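Local coordinates for protein diacylglycerol kinase (Bacillus anthracis, PDB 3S40) that probably phosphorylates diacylglycerol or a related lipid at the expense of ATP, as a bacterial member of the diacylglycerol kinase family, at residues A[46-49]-A[50-54]; A[57-60]-A[61-65]; A[74-77]-A[78-82]. All blocks are in the same frame, centred on the assembly; numbering follows the deposited sequence.

Contact 1: A[46-49]-A[50-54]; sequences HTKE and QGDAT
D52 turns its carboxylate back to the loop through a first torsion of -76°, which sets CG beside its own backbone N and brings OD2 within reach of the amides of K48 and E49. T47, with chi1 51°, holds OG1 between its backbone N and carbonyl carbon and leaves CG2 to face the start of helix 52-60. K48 N meets the anti lone pair of D52 OD2 at 2.6 Å, while E49 N approaches that D52 oxygen from above the carboxylate plane, 65° out of it, at 2.9 Å. A third bond, D52 N to E49 O at 3.1 Å, closes the type II turn of E49 to D52. G51, the N-cap, has a positive phi at the third place of this turn, backbone angles that suit glycine, since a CB would press on the preceding carbonyl O. T47 CG2 lies 3.9 Å from D52 CB and 4.0 Å from A53 CB, an apolar patch at the foot of the helix; T47 also bonds V15, and A53 packs on T75 and E78. K48 leads its amine away, NZ ending 6.1 Å from D52 OD2. E49 OE1 stands 4.3 Å from D52 OD1, a like-charge approach. Two backbone N-H groups and the helix start probably offset that repulsion and favour a charged D52 carboxylate, whose grip ties the incoming loop to the first turn of the helix.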
ATOM      1  N   HIS A  46     -19.350  10.787  -4.889  1.00 22.57           N
ATOM      2  CA  HIS A  46     -18.279  11.684  -4.483  1.00 28.92           C
ATOM      3  C   HIS A  46     -18.114  11.602  -2.978  1.00 24.96           C
ATOM      4  O   HIS A  46     -19.098  11.456  -2.272  1.00 21.51           O
ATOM      5  CB  HIS A  46     -18.600  13.116  -4.879  1.00 30.65           C
ATOM      6  CG  HIS A  46     -18.825  13.304  -6.346  1.00 28.54           C
ATOM      7  ND1 HIS A  46     -18.951  14.552  -6.924  1.00 29.16           N
ATOM      8  CD2 HIS A  46     -18.945  12.407  -7.353  1.00 30.82           C
ATOM      9  CE1 HIS A  46     -19.143  14.412  -8.222  1.00 32.22           C
ATOM     10  NE2 HIS A  46     -19.138  13.122  -8.510  1.00 29.09           N
ATOM     11  N   THR A  47     -16.877  11.662  -2.481  1.00 25.41           N
ATOM     12  CA  THR A  47     -16.659  11.832  -1.040  1.00 26.43           C
ATOM     13  C   THR A  47     -16.907  13.295  -0.681  1.00 28.02           C
ATOM     14  O   THR A  47     -16.803  14.159  -1.535  1.00 25.42           O
ATOM     15  CB  THR A  47     -15.213  11.490  -0.621  1.00 26.83           C
ATOM     16  OG1 THR A  47     -14.294  12.210  -1.457  1.00 25.67           O
ATOM     17  CG2 THR A  47     -14.946   9.980  -0.758  1.00 27.28           C
ATOM     18  N   LYS A  48     -17.222  13.568   0.578  1.00 34.49           N
ATOM     19  CA  LYS A  48     -17.373  14.947   1.053  1.00 47.93           C
ATOM     20  C   LYS A  48     -16.413  15.236   2.196  1.00 46.51           C
ATOM     21  O   LYS A  48     -15.754  16.274   2.223  1.00 43.92           O
ATOM     22  CB  LYS A  48     -18.809  15.239   1.493  1.00 45.43           C
ATOM     23  CG  LYS A  48     -19.764  15.514   0.341  1.00 66.24           C
ATOM     24  CD  LYS A  48     -20.704  14.336   0.087  1.00 77.36           C
ATOM     25  CE  LYS A  48     -21.683  14.624  -1.047  1.00 76.44           C
ATOM     26  NZ  LYS A  48     -22.582  13.465  -1.314  1.00 78.98           N
ATOM     27  N   GLU A  49     -16.336  14.320   3.152  1.00 41.61           N
ATOM     28  CA  GLU A  49     -15.367  14.471   4.224  1.00 49.06           C
ATOM     29  C   GLU A  49     -14.505  13.237   4.354  1.00 45.36           C
ATOM     30  O   GLU A  49     -14.828  12.172   3.809  1.00 31.89           O
ATOM     31  CB  GLU A  49     -16.059  14.742   5.557  1.00 56.68           C
ATOM     32  CG  GLU A  49     -16.821  16.047   5.601  1.00 77.04           C
ATOM     33  CD  GLU A  49     -18.221  15.865   6.143  1.00 91.54           C
ATOM     34  OE1 GLU A  49     -18.700  14.710   6.155  1.00 91.51           O
ATOM     35  OE2 GLU A  49     -18.837  16.871   6.556  1.00 99.81           O
ATOM     36  N   GLN A  50     -13.402  13.409   5.077  1.00 37.57           N
ATOM     37  CA  GLN A  50     -12.605  12.303   5.570  1.00 45.34           C
ATOM     38  C   GLN A  50     -13.507  11.246   6.202  1.00 36.02           C
ATOM     39  O   GLN A  50     -14.410  11.567   6.970  1.00 38.35           O
ATOM     40  CB  GLN A  50     -11.600  12.824   6.603  1.00 62.21           C
ATOM     41  CG  GLN A  50     -10.723  11.755   7.232  1.00 79.08           C
ATOM     42  CD  GLN A  50      -9.889  12.291   8.382  1.00 90.93           C
ATOM     43  OE1 GLN A  50     -10.052  13.441   8.803  1.00 88.68           O
ATOM     44  NE2 GLN A  50      -8.987  11.458   8.899  1.00 92.73           N
ATOM     45  N   GLY A  51     -13.265   9.984   5.868  1.00 26.83           N
ATOM     46  CA  GLY A  51     -14.079   8.901   6.379  1.00 31.71           C
ATOM     47  C   GLY A  51     -15.132   8.406   5.398  1.00 33.46           C
ATOM     48  O   GLY A  51     -15.547   7.249   5.481  1.00 38.35           O
ATOM     49  N   ASP A  52     -15.552   9.261   4.461  1.00 26.31           N
ATOM     50  CA  ASP A  52     -16.590   8.874   3.489  1.00 25.77           C
ATOM     51  C   ASP A  52     -16.220   7.654   2.639  1.00 24.26           C
ATOM     52  O   ASP A  52     -17.036   6.770   2.415  1.00 29.19           O
ATOM     53  CB  ASP A  52     -16.940  10.032   2.563  1.00 25.93           C
ATOM     54  CG  ASP A  52     -17.811  11.085   3.236  1.00 41.42           C
ATOM     55  OD1 ASP A  52     -18.240  10.861   4.388  1.00 41.21           O
ATOM     56  OD2 ASP A  52     -18.074  12.128   2.602  1.00 38.57           O
ATOM     57  N   ALA A  53     -14.996   7.628   2.141  1.00 27.60           N
ATOM     58  CA  ALA A  53     -14.576   6.512   1.310  1.00 24.00           C
ATOM     59  C   ALA A  53     -14.695   5.214   2.117  1.00 19.08           C
ATOM     60  O   ALA A  53     -15.230   4.223   1.642  1.00 26.77           O
ATOM     61  CB  ALA A  53     -13.146   6.738   0.782  1.00 14.84           C
ATOM     62  N   THR A  54     -14.224   5.246   3.354  1.00 21.66           N
ATOM     63  CA  THR A  54     -14.353   4.095   4.249  1.00 28.20           C
ATOM     64  C   THR A  54     -15.821   3.691   4.414  1.00 22.19           C
ATOM     65  O   THR A  54     -16.150   2.512   4.317  1.00 26.55           O
ATOM     66  CB  THR A  54     -13.731   4.380   5.640  1.00 25.56           C
ATOM     67  OG1 THR A  54     -12.349   4.743   5.488  1.00 28.03           O
ATOM     68  CG2 THR A  54     -13.855   3.173   6.556  1.00 31.51           C
TER
HETATM   69  O   HOH W   1     -13.095  10.394   2.123  1.00 30.92           O

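Contact 2: A[57-60]-A[61-65]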
ATOM      1  N   CYS A  57     -17.245   2.157   1.175  1.00 19.77           N
ATOM      2  CA  CYS A  57     -16.738   0.801   0.980  1.00 21.47           C
ATOM      3  C   CYS A  57     -17.530  -0.172   1.812  1.00 19.58           C
ATOM      4  O   CYS A  57     -17.973  -1.203   1.317  1.00 21.04           O
ATOM      5  CB  CYS A  57     -15.246   0.689   1.326  1.00 24.19           C
ATOM      6  SG  CYS A  57     -14.162   1.384   0.047  1.00 30.06           S
ATOM      7  N   GLN A  58     -17.704   0.167   3.083  1.00 16.61           N
ATOM      8  CA  GLN A  58     -18.394  -0.711   4.016  1.00 21.96           C
ATOM      9  C   GLN A  58     -19.870  -0.878   3.668  1.00 18.88           C
ATOM     10  O   GLN A  58     -20.419  -1.953   3.819  1.00 27.69           O
ATOM     11  CB  GLN A  58     -18.193  -0.233   5.458  1.00 22.34           C
ATOM     12  CG  GLN A  58     -16.759  -0.532   5.914  1.00 28.30           C
ATOM     13  CD  GLN A  58     -16.409   0.003   7.283  1.00 21.43           C
ATOM     14  OE1 GLN A  58     -17.102   0.856   7.834  1.00 19.12           O
ATOM     15  NE2 GLN A  58     -15.309  -0.485   7.832  1.00 25.31           N
ATOM     16  N   GLU A  59     -20.492   0.170   3.135  1.00 18.53           N
ATOM     17  CA  GLU A  59     -21.891   0.048   2.763  1.00 19.15           C
ATOM     18  C   GLU A  59     -22.076  -0.773   1.492  1.00 22.37           C
ATOM     19  O   GLU A  59     -23.023  -1.538   1.387  1.00 25.44           O
ATOM     20  CB  GLU A  59     -22.523   1.420   2.589  1.00 20.32           C
ATOM     21  CG  GLU A  59     -23.887   1.359   1.965  1.00 31.42           C
ATOM     22  CD  GLU A  59     -24.511   2.739   1.845  1.00 52.60           C
ATOM     23  OE1 GLU A  59     -23.872   3.719   2.300  1.00 50.29           O
ATOM     24  OE2 GLU A  59     -25.634   2.839   1.301  1.00 66.02           O
ATOM     25  N   PHE A  60     -21.191  -0.605   0.514  1.00 14.43           N
ATOM     26  CA  PHE A  60     -21.392  -1.280  -0.772  1.00 21.69           C
ATOM     27  C   PHE A  60     -20.652  -2.600  -0.930  1.00 19.69           C
ATOM     28  O   PHE A  60     -20.843  -3.305  -1.920  1.00 24.10           O
ATOM     29  CB  PHE A  60     -21.052  -0.350  -1.933  1.00 23.86           C
ATOM     30  CG  PHE A  60     -22.088   0.705  -2.158  1.00 25.30           C
ATOM     31  CD1 PHE A  60     -23.091   0.516  -3.081  1.00 27.08           C
ATOM     32  CD2 PHE A  60     -22.066   1.881  -1.420  1.00 19.29           C
ATOM     33  CE1 PHE A  60     -24.043   1.490  -3.286  1.00 38.81           C
ATOM     34  CE2 PHE A  60     -23.014   2.859  -1.614  1.00 30.24           C
ATOM     35  CZ  PHE A  60     -24.010   2.665  -2.549  1.00 39.48           C
ATOM     36  N   ALA A  61     -19.817  -2.925   0.051  1.00 19.93           N
ATOM     37  CA  ALA A  61     -19.011  -4.151   0.003  1.00 25.24           C
ATOM     38  C   ALA A  61     -19.798  -5.422  -0.351  1.00 25.41           C
ATOM     39  O   ALA A  61     -19.334  -6.222  -1.137  1.00 27.41           O
ATOM     40  CB  ALA A  61     -18.222  -4.328   1.296  1.00 23.90           C
ATOM     41  N   SER A  62     -20.993  -5.602   0.200  1.00 29.06           N
ATOM     42  CA  SER A  62     -21.776  -6.792  -0.110  1.00 34.41           C
ATOM     43  C   SER A  62     -22.699  -6.587  -1.309  1.00 33.17           C
ATOM     44  O   SER A  62     -23.438  -7.490  -1.691  1.00 41.58           O
ATOM     45  CB  SER A  62     -22.611  -7.231   1.099  1.00 37.07           C
ATOM     46  OG  SER A  62     -23.693  -6.338   1.315  1.00 39.81           O
ATOM     47  N   LYS A  63     -22.664  -5.409  -1.905  1.00 23.08           N
ATOM     48  CA  LYS A  63     -23.607  -5.116  -2.976  1.00 33.67           C
ATOM     49  C   LYS A  63     -22.979  -5.011  -4.356  1.00 33.08           C
ATOM     50  O   LYS A  63     -23.689  -5.107  -5.353  1.00 34.57           O
ATOM     51  CB  LYS A  63     -24.399  -3.837  -2.664  1.00 43.17           C
ATOM     52  CG  LYS A  63     -25.024  -3.839  -1.282  1.00 54.33           C
ATOM     53  CD  LYS A  63     -26.041  -2.707  -1.104  1.00 74.00           C
ATOM     54  CE  LYS A  63     -25.381  -1.333  -1.044  1.00 79.23           C
ATOM     55  NZ  LYS A  63     -26.351  -0.262  -0.646  1.00 80.88           N
ATOM     56  N   VAL A  64     -21.664  -4.799  -4.427  1.00 23.21           N
ATOM     57  CA  VAL A  64     -21.001  -4.673  -5.723  1.00 17.72           C
ATOM     58  C   VAL A  64     -19.881  -5.682  -5.882  1.00 24.61           C
ATOM     59  O   VAL A  64     -19.437  -6.279  -4.915  1.00 22.87           O
ATOM     60  CB  VAL A  64     -20.408  -3.250  -5.973  1.00 20.78           C
ATOM     61  CG1 VAL A  64     -21.532  -2.207  -6.184  1.00 20.83           C
ATOM     62  CG2 VAL A  64     -19.471  -2.826  -4.836  1.00 14.01           C
ATOM     63  N   ASP A  65     -19.406  -5.832  -7.110  1.00 21.40           N
ATOM     64  CA  ASP A  65     -18.357  -6.792  -7.434  1.00 27.03           C
ATOM     65  C   ASP A  65     -17.006  -6.119  -7.563  1.00 21.18           C
ATOM     66  O   ASP A  65     -15.982  -6.765  -7.419  1.00 19.79           O
ATOM     67  CB  ASP A  65     -18.695  -7.525  -8.736  1.00 26.44           C
ATOM     68  CG  ASP A  65     -20.093  -8.130  -8.697  1.00 42.80           C
ATOM     69  OD1 ASP A  65     -20.293  -9.100  -7.932  1.00 39.98           O
ATOM     70  OD2 ASP A  65     -20.993  -7.618  -9.399  1.00 46.60           O
TER
HETATM   71  O   HOH W   2     -22.029  -4.299   2.558  1.00 38.06           O
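F60 and K63 meet where helix 52-60 runs out, and the dense part of the contact is gathered about one carbonyl oxygen. F60 O accepts V64 N at 3.0 Å, nearly along the C=O axis, and also K63 N at 2.8 Å, a donor that stands well above the carbonyl plane. Two bonds on one acceptor coil the chain tightly as it leaves the helix. V64 closes in with CG2, 3.3 Å from F60 O and 4.1 Å from F60 CB, so that a methyl group lies beside the oxygen that accepts both bonds. A61, buried, keeps a weak helical bond from its N to C57 O and rests its CB close to C57 O.

The outer side is looser. The K63 chain bends at chi3 (-70°), carrying its last carbon and amine across the F60 ring: CE sits over the face in a CH-pi contact, 4.0 Å from the ring centroid, and NZ follows as a cation-pi partner, 4.2 Å from that centroid and displaced toward the rim. E59, one turn before K63, reaches the same amine with an extended chain, its CG anti to the backbone N (chi1 169°). This salt bridge is long, E59 OE2 to K63 NZ being 3.7 Å, and both residues are exposed. Water 2 spans another exposed part of the turn, donating to Q58 O and accepting from S62 N.

Inward, C57 packs on C79 and L83 of helix 73-83 and on I14 of strand 11-15, while A61 also touches L83. F60 lies on L12 and meets H43 with ring planes nearly perpendicular, and D65 pairs with K10 through backbone bonds just before strand 66-71 begins.

Contact 3: A[74-77]-A[78-82]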
ATOM      1  N   GLY A  74      -4.112   8.657   0.772  1.00 27.59           N
ATOM      2  CA  GLY A  74      -5.038   8.754   1.888  1.00 30.05           C
ATOM      3  C   GLY A  74      -6.383   8.101   1.583  1.00 35.70           C
ATOM      4  O   GLY A  74      -6.904   7.314   2.377  1.00 34.41           O
ATOM      5  N   THR A  75      -6.954   8.435   0.431  1.00 29.76           N
ATOM      6  CA  THR A  75      -8.235   7.860   0.019  1.00 30.31           C
ATOM      7  C   THR A  75      -8.157   6.347  -0.189  1.00 28.53           C
ATOM      8  O   THR A  75      -9.044   5.615   0.234  1.00 26.54           O
ATOM      9  CB  THR A  75      -8.787   8.547  -1.243  1.00 38.25           C
ATOM     10  OG1 THR A  75      -8.798   9.967  -1.041  1.00 41.38           O
ATOM     11  CG2 THR A  75     -10.221   8.083  -1.525  1.00 29.58           C
ATOM     12  N   VAL A  76      -7.085   5.886  -0.837  1.00 23.24           N
ATOM     13  CA  VAL A  76      -6.837   4.458  -1.040  1.00 19.54           C
ATOM     14  C   VAL A  76      -6.787   3.742   0.309  1.00 27.99           C
ATOM     15  O   VAL A  76      -7.387   2.684   0.499  1.00 28.58           O
ATOM     16  CB  VAL A  76      -5.483   4.219  -1.780  1.00 29.78           C
ATOM     17  CG1 VAL A  76      -5.015   2.794  -1.622  1.00 27.87           C
ATOM     18  CG2 VAL A  76      -5.584   4.584  -3.262  1.00 22.44           C
ATOM     19  N   PHE A  77      -6.034   4.319   1.236  1.00 25.25           N
ATOM     20  CA  PHE A  77      -5.912   3.783   2.576  1.00 24.56           C
ATOM     21  C   PHE A  77      -7.260   3.724   3.305  1.00 25.33           C
ATOM     22  O   PHE A  77      -7.501   2.820   4.106  1.00 27.37           O
ATOM     23  CB  PHE A  77      -4.911   4.624   3.372  1.00 38.84           C
ATOM     24  CG  PHE A  77      -4.646   4.114   4.763  1.00 49.44           C
ATOM     25  CD1 PHE A  77      -4.136   2.837   4.970  1.00 49.69           C
ATOM     26  CD2 PHE A  77      -4.871   4.927   5.868  1.00 54.76           C
ATOM     27  CE1 PHE A  77      -3.870   2.371   6.258  1.00 51.98           C
ATOM     28  CE2 PHE A  77      -4.608   4.470   7.159  1.00 59.46           C
ATOM     29  CZ  PHE A  77      -4.108   3.189   7.353  1.00 59.39           C
ATOM     30  N   GLU A  78      -8.135   4.697   3.048  1.00 22.03           N
ATOM     31  CA  GLU A  78      -9.471   4.630   3.623  1.00 26.54           C
ATOM     32  C   GLU A  78     -10.175   3.387   3.132  1.00 23.91           C
ATOM     33  O   GLU A  78     -10.888   2.733   3.888  1.00 21.68           O
ATOM     34  CB  GLU A  78     -10.307   5.861   3.258  1.00 29.27           C
ATOM     35  CG  GLU A  78     -10.052   7.061   4.144  1.00 28.81           C
ATOM     36  CD  GLU A  78     -11.186   8.078   4.049  1.00 42.73           C
ATOM     37  OE1 GLU A  78     -12.344   7.663   3.812  1.00 49.28           O
ATOM     38  OE2 GLU A  78     -10.913   9.285   4.205  1.00 50.37           O
ATOM     39  N   CYS A  79      -9.987   3.076   1.853  1.00 26.19           N
ATOM     40  CA  CYS A  79     -10.600   1.893   1.272  1.00 28.24           C
ATOM     41  C   CYS A  79     -10.033   0.605   1.872  1.00 35.50           C
ATOM     42  O   CYS A  79     -10.790  -0.297   2.229  1.00 30.04           O
ATOM     43  CB  CYS A  79     -10.449   1.898  -0.258  1.00 26.70           C
ATOM     44  SG  CYS A  79     -11.402   3.239  -1.051  1.00 37.68           S
ATOM     45  N   THR A  80      -8.708   0.530   1.980  1.00 29.23           N
ATOM     46  CA  THR A  80      -8.035  -0.651   2.553  1.00 28.51           C
ATOM     47  C   THR A  80      -8.598  -0.958   3.913  1.00 19.75           C
ATOM     48  O   THR A  80      -9.006  -2.069   4.200  1.00 22.35           O
ATOM     49  CB  THR A  80      -6.554  -0.380   2.824  1.00 32.86           C
ATOM     50  OG1 THR A  80      -5.916   0.058   1.628  1.00 26.64           O
ATOM     51  CG2 THR A  80      -5.862  -1.645   3.361  1.00 39.66           C
ATOM     52  N   ASN A  81      -8.586   0.064   4.757  1.00 26.90           N
ATOM     53  CA  ASN A  81      -9.144  -0.041   6.093  1.00 27.72           C
ATOM     54  C   ASN A  81     -10.626  -0.302   6.125  1.00 31.39           C
ATOM     55  O   ASN A  81     -11.118  -0.961   7.027  1.00 46.03           O
ATOM     56  CB  ASN A  81      -8.815   1.209   6.889  1.00 36.40           C
ATOM     57  CG  ASN A  81      -7.494   1.091   7.574  1.00 53.02           C
ATOM     58  OD1 ASN A  81      -7.434   0.876   8.785  1.00 59.11           O
ATOM     59  ND2 ASN A  81      -6.413   1.169   6.797  1.00 50.58           N
ATOM     60  N   GLY A  82     -11.342   0.227   5.143  1.00 31.31           N
ATOM     61  CA  GLY A  82     -12.760  -0.037   5.034  1.00 33.81           C
ATOM     62  C   GLY A  82     -13.028  -1.494   4.721  1.00 30.04           C
ATOM     63  O   GLY A  82     -13.861  -2.130   5.348  1.00 27.94           O
TER
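From G74 to N81 the backbone is regular alpha helix, with E78 N, C79 N, T80 N and N81 N each bonded to the carbonyl four residues earlier; T80 N to V76 O, at 2.9 Å, lies in the carbonyl plane, and N81 N to F77 O is the straightest of the four at 172°. F77 and N81, one turn apart, carry a side-chain contact. With CG anti to its backbone N (chi1 -177°), F77 projects its ring outward from the helix, leaning toward the next turn, where N81 follows. N81 CG is 3.9 Å above the F77 ring plane and offset toward the rim; the exact placing and tilt of the amide are doubtful, because ND2 is modelled too close to the ring. N81 OD1 is bonded to Q136 NE2. The F77 side chain also touches D275 and S278 of the C-terminal region.

E78 leaves the helix on another side. Its CG passes 3.6 Å from G74 O, and an extended chain sends the carboxylate out to the loop before helix 52-60, where OE2 accepts from G51 N. C79 and T80 turn back on the preceding turn: C79 SG lies 3.6 Å from T75 O, and T80 OG1 is 3.2 Å from V76 O, a bond that is not settled. T75 OG1 is bonded to N16 ND2, and T75 and C79 both pack on V69 of strand 66-71.

G74 and T75 are the last two residues of the GGDGT signature shared with NAD kinases, which in relatives takes part in nucleotide binding and probably does so here; helix 73-83 starts within it and is the crossover helix of a beta-alpha-beta unit between parallel strands 66-71 and 91-96.

The three contacts follow one another along the chain inside the catalytic domain, on two helices packed side by side against the parallel sheet and on the loops that lead into and out of the first. Contacts 1 and 2 mark the start and finish of helix 52-60, their centres about 15 Å apart, and frame the passage from strand 42-46 to strand 66-71. The centre of contact 3, on helix 73-83, is about 10 Å from that of contact 1 and about 14 Å from that of contact 2. T54 probably bonds E78, and Q58 weakly bonds G82, so helix 52-60 is tied near both its ends to the helix that begins in the GGDGT sequence.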